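Long-range contacts in lipoprotein, putative (Bacillus anthracis, PDB 4NOH), which is of unknown function but is a putative lipoprotein of an uncharacterised family, possibly lipid-binding: residues A[28-33]-A[137-142]; A[54-59]-A[70-75]. All coordinates share one frame; numbering follows the deposited sequence. Where two conformers were deposited one is given.

Contact 1 of 2, residues A[28-33]-A[137-142]; sequences SQNKFE and IGLASF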
ATOM      1  N   SER A  28       1.908  15.115   8.979  1.00 14.42           N
ATOM      2  CA  SER A  28       0.718  14.669   8.298  1.00 14.56           C
ATOM      3  C   SER A  28       0.627  13.173   8.281  1.00 13.30           C
ATOM      4  O   SER A  28       1.627  12.497   8.406  1.00 12.62           O
ATOM      5  CB  SER A  28       0.627  15.200   6.877  1.00 17.11           C
ATOM      6  OG  SER A  28       1.585  14.634   6.029  1.00 19.68           O
ATOM      7  N   GLN A  29      -0.570  12.658   8.119  1.00 13.24           N
ATOM      8  CA  GLN A  29      -0.722  11.224   8.006  1.00 14.13           C
ATOM      9  C   GLN A  29      -1.940  10.888   7.202  1.00 13.38           C
ATOM     10  O   GLN A  29      -2.872  11.665   7.090  1.00 13.54           O
ATOM     11  CB  GLN A  29      -0.739  10.568   9.380  1.00 17.36           C
ATOM     12  CG  GLN A  29      -1.917  10.951  10.216  1.00 18.29           C
ATOM     13  CD  GLN A  29      -1.769  10.612  11.709  1.00 21.41           C
ATOM     14  OE1 GLN A  29      -2.646   9.986  12.306  1.00 26.27           O
ATOM     15  NE2 GLN A  29      -0.688  11.012  12.291  1.00 24.45           N
ATOM     16  N   ASN A  30      -1.899   9.709   6.623  1.00 13.58           N
ATOM     17  CA  ASN A  30      -2.948   9.184   5.780  1.00 14.49           C
ATOM     18  C   ASN A  30      -3.142   7.720   6.143  1.00 15.03           C
ATOM     19  O   ASN A  30      -2.167   6.985   6.360  1.00 16.87           O
ATOM     20  CB  ASN A  30      -2.597   9.314   4.282  1.00 16.75           C
ATOM     21  CG  ASN A  30      -2.357  10.739   3.841  1.00 20.48           C
ATOM     22  OD1 ASN A  30      -1.287  11.299   4.061  1.00 26.03           O
ATOM     23  ND2 ASN A  30      -3.329  11.306   3.140  1.00 24.12           N
ATOM     24  N   LYS A  31      -4.378   7.287   6.234  1.00 17.22           N
ATOM     25  CA  LYS A  31      -4.685   5.874   6.470  1.00 17.62           C
ATOM     26  C   LYS A  31      -5.506   5.345   5.303  1.00 15.53           C
ATOM     27  O   LYS A  31      -6.506   5.956   4.871  1.00 15.97           O
ATOM     28  CB  LYS A  31      -5.427   5.668   7.779  1.00 21.00           C
ATOM     29  CG  LYS A  31      -4.569   5.968   8.998  1.00 26.04           C
ATOM     30  CD  LYS A  31      -5.350   5.810  10.295  1.00 30.84           C
ATOM     31  CE  LYS A  31      -6.550   6.744  10.341  1.00 32.79           C
ATOM     32  NZ  LYS A  31      -7.151   6.772  11.705  1.00 36.36           N
ATOM     33  N   PHE A  32      -5.086   4.207   4.791  1.00 14.26           N
ATOM     34  CA  PHE A  32      -5.750   3.562   3.657  1.00 14.64           C
ATOM     35  C   PHE A  32      -6.096   2.144   4.076  1.00 15.94           C
ATOM     36  O   PHE A  32      -5.265   1.447   4.645  1.00 18.58           O
ATOM     37  CB  PHE A  32      -4.829   3.510   2.423  1.00 14.35           C
ATOM     38  CG  PHE A  32      -4.213   4.832   2.032  1.00 15.10           C
ATOM     39  CD1 PHE A  32      -4.950   5.795   1.357  1.00 14.55           C
ATOM     40  CD2 PHE A  32      -2.889   5.100   2.338  1.00 16.33           C
ATOM     41  CE1 PHE A  32      -4.387   7.004   1.012  1.00 15.72           C
ATOM     42  CE2 PHE A  32      -2.329   6.326   1.998  1.00 16.64           C
ATOM     43  CZ  PHE A  32      -3.082   7.269   1.336  1.00 15.45           C
ATOM     44  N   GLU A  33      -7.307   1.702   3.802  1.00 13.73           N
ATOM     45  CA  GLU A  33      -7.700   0.347   4.099  1.00 14.52           C
ATOM     46  C   GLU A  33      -7.470  -0.557   2.890  1.00 12.98           C
ATOM     47  O   GLU A  33      -7.653  -0.167   1.724  1.00 12.81           O
ATOM     48  CB  GLU A  33      -9.181   0.301   4.455  1.00 16.90           C
ATOM     49  CG  GLU A  33      -9.677  -1.062   4.854  1.00 20.78           C
ATOM     50  CD  GLU A  33     -11.183  -1.111   4.988  1.00 24.81           C
ATOM     51  OE1 GLU A  33     -11.674  -0.631   6.032  1.00 28.04           O
ATOM     52  OE2 GLU A  33     -11.869  -1.652   4.079  1.00 22.90           O
ATOM     53  N   ILE A 137      -2.858   0.574   5.737  1.00 13.43           N
ATOM     54  CA  ILE A 137      -1.631   1.094   5.210  1.00 13.09           C
ATOM     55  C   ILE A 137      -1.593   2.522   5.665  1.00 12.81           C
ATOM     56  O   ILE A 137      -2.456   3.316   5.306  1.00 12.85           O
ATOM     57  CB  ILE A 137      -1.604   1.082   3.666  1.00 13.94           C
ATOM     58  CG1 ILE A 137      -1.830  -0.325   3.094  1.00 16.22           C
ATOM     59  CG2 ILE A 137      -0.319   1.699   3.133  1.00 14.61           C
ATOM     60  CD1 ILE A 137      -2.492  -0.291   1.746  1.00 19.79           C
ATOM     61  N   GLY A 138      -0.596   2.850   6.465  1.00 12.33           N
ATOM     62  CA  GLY A 138      -0.459   4.183   6.982  1.00 12.56           C
ATOM     63  C   GLY A 138       0.760   4.895   6.449  1.00 12.53           C
ATOM     64  O   GLY A 138       1.821   4.308   6.289  1.00 13.11           O
ATOM     65  N   LEU A 139       0.600   6.149   6.088  1.00 13.33           N
ATOM     66  CA  LEU A 139       1.680   6.999   5.683  1.00 13.30           C
ATOM     67  C   LEU A 139       1.810   8.082   6.738  1.00 13.47           C
ATOM     68  O   LEU A 139       0.863   8.779   7.012  1.00 13.74           O
ATOM     69  CB  LEU A 139       1.429   7.638   4.309  1.00 14.73           C
ATOM     70  CG  LEU A 139       2.424   8.736   3.957  1.00 16.65           C
ATOM     71  CD1 LEU A 139       3.834   8.165   3.845  1.00 16.21           C
ATOM     72  CD2 LEU A 139       2.033   9.511   2.695  1.00 18.98           C
ATOM     73  N   ALA A 140       2.976   8.207   7.344  1.00 13.03           N
ATOM     74  CA  ALA A 140       3.260   9.293   8.285  1.00 13.73           C
ATOM     75  C   ALA A 140       4.398  10.153   7.721  1.00 13.50           C
ATOM     76  O   ALA A 140       5.485   9.634   7.411  1.00 14.20           O
ATOM     77  CB  ALA A 140       3.660   8.738   9.623  1.00 13.80           C
ATOM     78  N   SER A 141       4.154  11.440   7.567  0.60 14.48           N
ATOM     79  CA  SER A 141       5.155  12.370   7.078  0.60 15.05           C
ATOM     80  C   SER A 141       5.695  13.111   8.295  0.60 14.99           C
ATOM     81  O   SER A 141       4.952  13.783   8.992  0.60 14.70           O
ATOM     82  CB  SER A 141       4.536  13.298   6.031  0.60 16.73           C
ATOM     83  OG  SER A 141       3.972  12.546   4.941  0.60 18.45           O
ATOM     84  N   PHE A 142       6.987  12.953   8.577  1.00 15.19           N
ATOM     85  CA  PHE A 142       7.590  13.533   9.765  1.00 16.04           C
ATOM     86  C   PHE A 142       8.119  14.934   9.532  1.00 18.14           C
ATOM     87  O   PHE A 142       8.557  15.267   8.427  1.00 19.63           O
ATOM     88  CB  PHE A 142       8.691  12.601  10.280  1.00 16.37           C
ATOM     89  CG  PHE A 142       8.154  11.342  10.904  1.00 15.82           C
ATOM     90  CD1 PHE A 142       7.679  10.295  10.114  1.00 15.33           C
ATOM     91  CD2 PHE A 142       8.069  11.223  12.290  1.00 16.79           C
ATOM     92  CE1 PHE A 142       7.149   9.161  10.706  1.00 15.75           C
ATOM     93  CE2 PHE A 142       7.562  10.080  12.883  1.00 17.43           C
ATOM     94  CZ  PHE A 142       7.077   9.061  12.092  1.00 15.97           C
TER
HETATM   95  O   HOH W   1       1.169  11.799   5.241  1.00 25.27           O
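Main-chain hydrogen bonds carry most of the pairing between 28-33 and 137-142, two strands that run antiparallel at 174° with their axes 4.7 Å apart. Three hydrogen-bonded pairs, S28 with S141, N30 with L139 and F32 with I137, alternate with the non-hydrogen-bonded pairs Q29-A140 and K31-G138. The bonds tighten along 28-33: S28 N reaches S141 O only weakly at 3.3 Å, whereas F32 N to I137 O is 2.8 Å. The return bond from I137 N to F32 O is almost straight (177° at the hydrogen) and lies nearly along the C=O axis. Between these pairs, CA-H...O contacts add to the same carbonyls; the shortest brings Q29 CA to 3.1 Å from L139 O.

The polar side chains gather round one water on the face that carries S28, N30 and S141. This water donates to N30 OD1 at 2.8 Å and also bonds both serine hydroxyls. S28 OG, held between its backbone N and carbonyl carbon (chi1 69°), stands tight against S141 CB at 3.2 Å, while N30 and L139 lie side by side with OD1 alongside CD2.

Apolar packing follows on the same face, where F32 and I137 meet through their CB atoms at 4.2 Å. The F32 ring leans on towards T51, K54 and M55 of helix 49-57. On the other face K31 NZ bonds Q16 OE1 of helix 12-21. The alternating pairs make this a regular antiparallel pairing, with 134-142 an interior strand of the nine-stranded mixed sheet, between 26-39 and 5-10.

Contact 2 of 2, residues A[54-59]-A[70-75]; sequences KMVKEN and EPIKAL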
ATOM      1  N   LYS A  54      -7.072   7.782  -3.842  1.00 15.71           N
ATOM      2  CA  LYS A  54      -6.507   8.627  -2.760  1.00 15.69           C
ATOM      3  C   LYS A  54      -4.998   8.381  -2.593  1.00 15.61           C
ATOM      4  O   LYS A  54      -4.240   9.315  -2.324  1.00 16.36           O
ATOM      5  CB  LYS A  54      -7.289   8.415  -1.465  1.00 16.02           C
ATOM      6  CG  LYS A  54      -8.694   9.002  -1.535  1.00 17.34           C
ATOM      7  CD  LYS A  54      -9.574   8.571  -0.380  1.00 19.62           C
ATOM      8  CE  LYS A  54     -10.946   9.228  -0.461  1.00 21.21           C
ATOM      9  NZ  LYS A  54     -11.854   8.629   0.539  1.00 23.34           N
HETATM   10  N   MSE A  55      -4.562   7.138  -2.735  1.00 14.68           N
HETATM   11  CA  MSE A  55      -3.131   6.834  -2.690  1.00 15.33           C
HETATM   12  C   MSE A  55      -2.398   7.546  -3.824  1.00 15.15           C
HETATM   13  O   MSE A  55      -1.292   8.055  -3.623  1.00 16.59           O
HETATM   14  CB  MSE A  55      -2.864   5.337  -2.818  1.00 17.01           C
HETATM   15  CG  MSE A  55      -3.259   4.641  -1.566  1.00 18.07           C
HETATM   16 SE   MSE A  55      -2.454   2.835  -1.546  1.00 26.91          SE
HETATM   17  CE  MSE A  55      -0.715   3.301  -0.772  1.00 30.41           C
ATOM     18  N   VAL A  56      -2.972   7.572  -5.019  1.00 14.56           N
ATOM     19  CA  VAL A  56      -2.348   8.309  -6.139  1.00 15.80           C
ATOM     20  C   VAL A  56      -2.215   9.807  -5.805  1.00 17.60           C
ATOM     21  O   VAL A  56      -1.207  10.412  -6.125  1.00 17.95           O
ATOM     22  CB  VAL A  56      -3.118   8.095  -7.462  1.00 16.11           C
ATOM     23  CG1 VAL A  56      -2.625   9.021  -8.571  1.00 17.40           C
ATOM     24  CG2 VAL A  56      -2.984   6.648  -7.924  1.00 15.70           C
ATOM     25  N   LYS A  57      -3.220  10.378  -5.142  1.00 17.68           N
ATOM     26  CA  LYS A  57      -3.157  11.792  -4.768  1.00 20.40           C
ATOM     27  C   LYS A  57      -2.051  12.050  -3.759  1.00 21.01           C
ATOM     28  O   LYS A  57      -1.559  13.185  -3.685  1.00 22.53           O
ATOM     29  CB  LYS A  57      -4.512  12.300  -4.275  1.00 23.54           C
ATOM     30  CG  LYS A  57      -5.526  12.441  -5.390  1.00 27.46           C
ATOM     31  CD  LYS A  57      -6.849  13.037  -4.933  1.00 33.93           C
ATOM     32  CE  LYS A  57      -7.570  12.112  -3.968  1.00 39.00           C
ATOM     33  NZ  LYS A  57      -8.952  12.568  -3.659  1.00 45.60           N
ATOM     34  N   GLU A  58      -1.626  11.027  -3.003  1.00 19.40           N
ATOM     35  CA  GLU A  58      -0.478  11.179  -2.080  1.00 21.57           C
ATOM     36  C   GLU A  58       0.832  10.723  -2.704  1.00 21.17           C
ATOM     37  O   GLU A  58       1.850  10.627  -2.015  1.00 20.38           O
ATOM     38  CB  GLU A  58      -0.683  10.418  -0.771  1.00 22.90           C
ATOM     39  CG  GLU A  58      -1.967  10.772  -0.082  1.00 23.91           C
ATOM     40  CD  GLU A  58      -2.120  12.256   0.128  1.00 26.38           C
ATOM     41  OE1 GLU A  58      -1.119  12.930   0.486  1.00 28.46           O
ATOM     42  OE2 GLU A  58      -3.246  12.744  -0.079  1.00 27.19           O
ATOM     43  N   ASN A  59       0.816  10.442  -4.005  1.00 20.71           N
ATOM     44  CA  ASN A  59       2.005  10.001  -4.738  1.00 21.70           C
ATOM     45  C   ASN A  59       2.580   8.737  -4.135  1.00 21.22           C
ATOM     46  O   ASN A  59       3.793   8.529  -4.163  1.00 22.45           O
ATOM     47  CB  ASN A  59       3.082  11.107  -4.812  1.00 25.47           C
ATOM     48  CG  ASN A  59       2.702  12.251  -5.753  1.00 27.56           C
ATOM     49  OD1 ASN A  59       1.584  12.347  -6.221  1.00 30.62           O
ATOM     50  ND2 ASN A  59       3.660  13.114  -6.035  1.00 33.68           N
ATOM     51  N   GLU A  70       8.954   6.095  -9.510  0.50 24.06           N
ATOM     52  CA  GLU A  70       8.309   7.313  -9.988  0.50 24.64           C
ATOM     53  C   GLU A  70       6.805   7.177  -9.742  0.50 22.73           C
ATOM     54  O   GLU A  70       6.195   6.218 -10.203  0.50 20.99           O
ATOM     55  CB  GLU A  70       8.566   7.523 -11.486  0.50 26.50           C
ATOM     56  CG  GLU A  70      10.020   7.757 -11.869  0.50 28.28           C
ATOM     57  CD  GLU A  70      10.211   7.981 -13.361  0.50 30.09           C
ATOM     58  OE1 GLU A  70       9.204   8.213 -14.078  0.50 30.15           O
ATOM     59  OE2 GLU A  70      11.375   7.953 -13.822  0.50 31.40           O
ATOM     60  N   PRO A  71       6.211   8.128  -9.000  1.00 22.59           N
ATOM     61  CA  PRO A  71       4.785   8.058  -8.722  1.00 21.62           C
ATOM     62  C   PRO A  71       3.941   8.124  -9.968  1.00 20.67           C
ATOM     63  O   PRO A  71       4.204   8.956 -10.868  1.00 22.16           O
ATOM     64  CB  PRO A  71       4.514   9.292  -7.864  1.00 22.41           C
ATOM     65  CG  PRO A  71       5.824   9.640  -7.274  1.00 24.00           C
ATOM     66  CD  PRO A  71       6.857   9.239  -8.278  1.00 24.53           C
ATOM     67  N   ILE A  72       2.942   7.241 -10.012  1.00 19.25           N
ATOM     68  CA  ILE A  72       1.981   7.269 -11.090  1.00 19.80           C
ATOM     69  C   ILE A  72       1.122   8.497 -10.836  1.00 20.57           C
ATOM     70  O   ILE A  72       0.917   8.917  -9.693  1.00 20.40           O
ATOM     71  CB  ILE A  72       1.186   5.958 -11.262  1.00 18.67           C
ATOM     72  CG1 ILE A  72       0.217   5.670 -10.108  1.00 17.75           C
ATOM     73  CG2 ILE A  72       2.143   4.817 -11.509  1.00 19.74           C
ATOM     74  CD1 ILE A  72      -0.628   4.431 -10.340  1.00 16.99           C
ATOM     75  N   LYS A  73       0.628   9.077 -11.924  1.00 22.52           N
ATOM     76  CA  LYS A  73      -0.148  10.310 -11.869  1.00 23.84           C
ATOM     77  C   LYS A  73      -1.635  10.083 -12.034  1.00 22.85           C
ATOM     78  O   LYS A  73      -2.437  10.956 -11.733  1.00 26.65           O
ATOM     79  CB  LYS A  73       0.388  11.289 -12.917  1.00 27.12           C
ATOM     80  CG  LYS A  73       1.838  11.670 -12.669  1.00 30.31           C
ATOM     81  CD  LYS A  73       1.988  12.181 -11.230  1.00 33.95           C
ATOM     82  CE  LYS A  73       3.414  12.551 -10.851  1.00 38.27           C
ATOM     83  NZ  LYS A  73       3.463  12.975  -9.424  1.00 39.57           N
ATOM     84  N   ALA A  74      -1.998   8.898 -12.497  1.00 20.60           N
ATOM     85  CA  ALA A  74      -3.396   8.545 -12.663  1.00 19.85           C
ATOM     86  C   ALA A  74      -3.529   7.087 -12.369  1.00 19.50           C
ATOM     87  O   ALA A  74      -2.600   6.312 -12.576  1.00 21.28           O
ATOM     88  CB  ALA A  74      -3.851   8.825 -14.081  1.00 21.80           C
ATOM     89  N   LEU A  75      -4.677   6.700 -11.847  1.00 17.99           N
ATOM     90  CA  LEU A  75      -4.931   5.307 -11.614  1.00 16.85           C
ATOM     91  C   LEU A  75      -5.516   4.771 -12.903  1.00 18.19           C
ATOM     92  O   LEU A  75      -6.403   5.415 -13.478  1.00 18.82           O
ATOM     93  CB  LEU A  75      -5.964   5.139 -10.515  1.00 16.88           C
ATOM     94  CG  LEU A  75      -6.230   3.713 -10.086  1.00 15.86           C
ATOM     95  CD1 LEU A  75      -5.026   3.142  -9.349  1.00 15.30           C
ATOM     96  CD2 LEU A  75      -7.462   3.717  -9.197  1.00 15.64           C
TER
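V56 holds CG1 anti to its backbone N (chi1 171°), which sends the two methyls to different partners. CG1 sits over the backbone of 70-75, 3.7 Å from both I72 O and K73 O, while CG2 faces side chains. I72 places CG1 between its backbone N and carbonyl carbon (chi1 68°), and this crowded position swings the end of the chain back towards the helix. The two side chains therefore cross at about a right angle, with V56 CG2 4.0 Å from I72 CG1; L75 CB adds a looser contact to the same methyl at 4.2 Å. L61 of the neighbouring strand 61-65 touches both V56 and I72, and L75 packs on A52 and E53 one turn earlier in the helix.

The second point of contact lies beyond the helix end. N59, with positive phi, is the C-prime residue of a Schellman motif, its N bonded to V56 O at 2.9 Å and M60 N bonded to M55 O. This turn brings N59 obliquely across P71, CB to CB at 3.8 Å. K73 starts out away from the helix, but its bend at chi2 (-53°) folds the chain back, so that the ammonium nitrogen ends beside the N59 amide.

One valine methyl against two carbonyl oxygens, the other against aliphatic branches, and N59 CB against a proline ring make this largely a van der Waals contact. N59 O is buried by it with no partner in the model, probably a small energetic cost, and the approaching lysine would add positive charge close to the helix C terminus.

After strand 5-10 and helix 12-21 the chain enters strand 26-39, whose segment 28-33 pairs with 137-142, more than a hundred residues later; contact 1 thus closes the long loop. Well within it, helix 49-57 is followed by strands 61-65 and 68-71, and contact 2 closes this short excursion by bringing 70-75 back to the helix end, so the two contacts nest without crossing. Contact 1 ties together strands of the large sheet, and contact 2 joins the helix to the edge of the small three-stranded sheet. Helix 49-57 is the element they share, and just past its end E58 touches both N30 and F32, with contact centres about 14 Å apart.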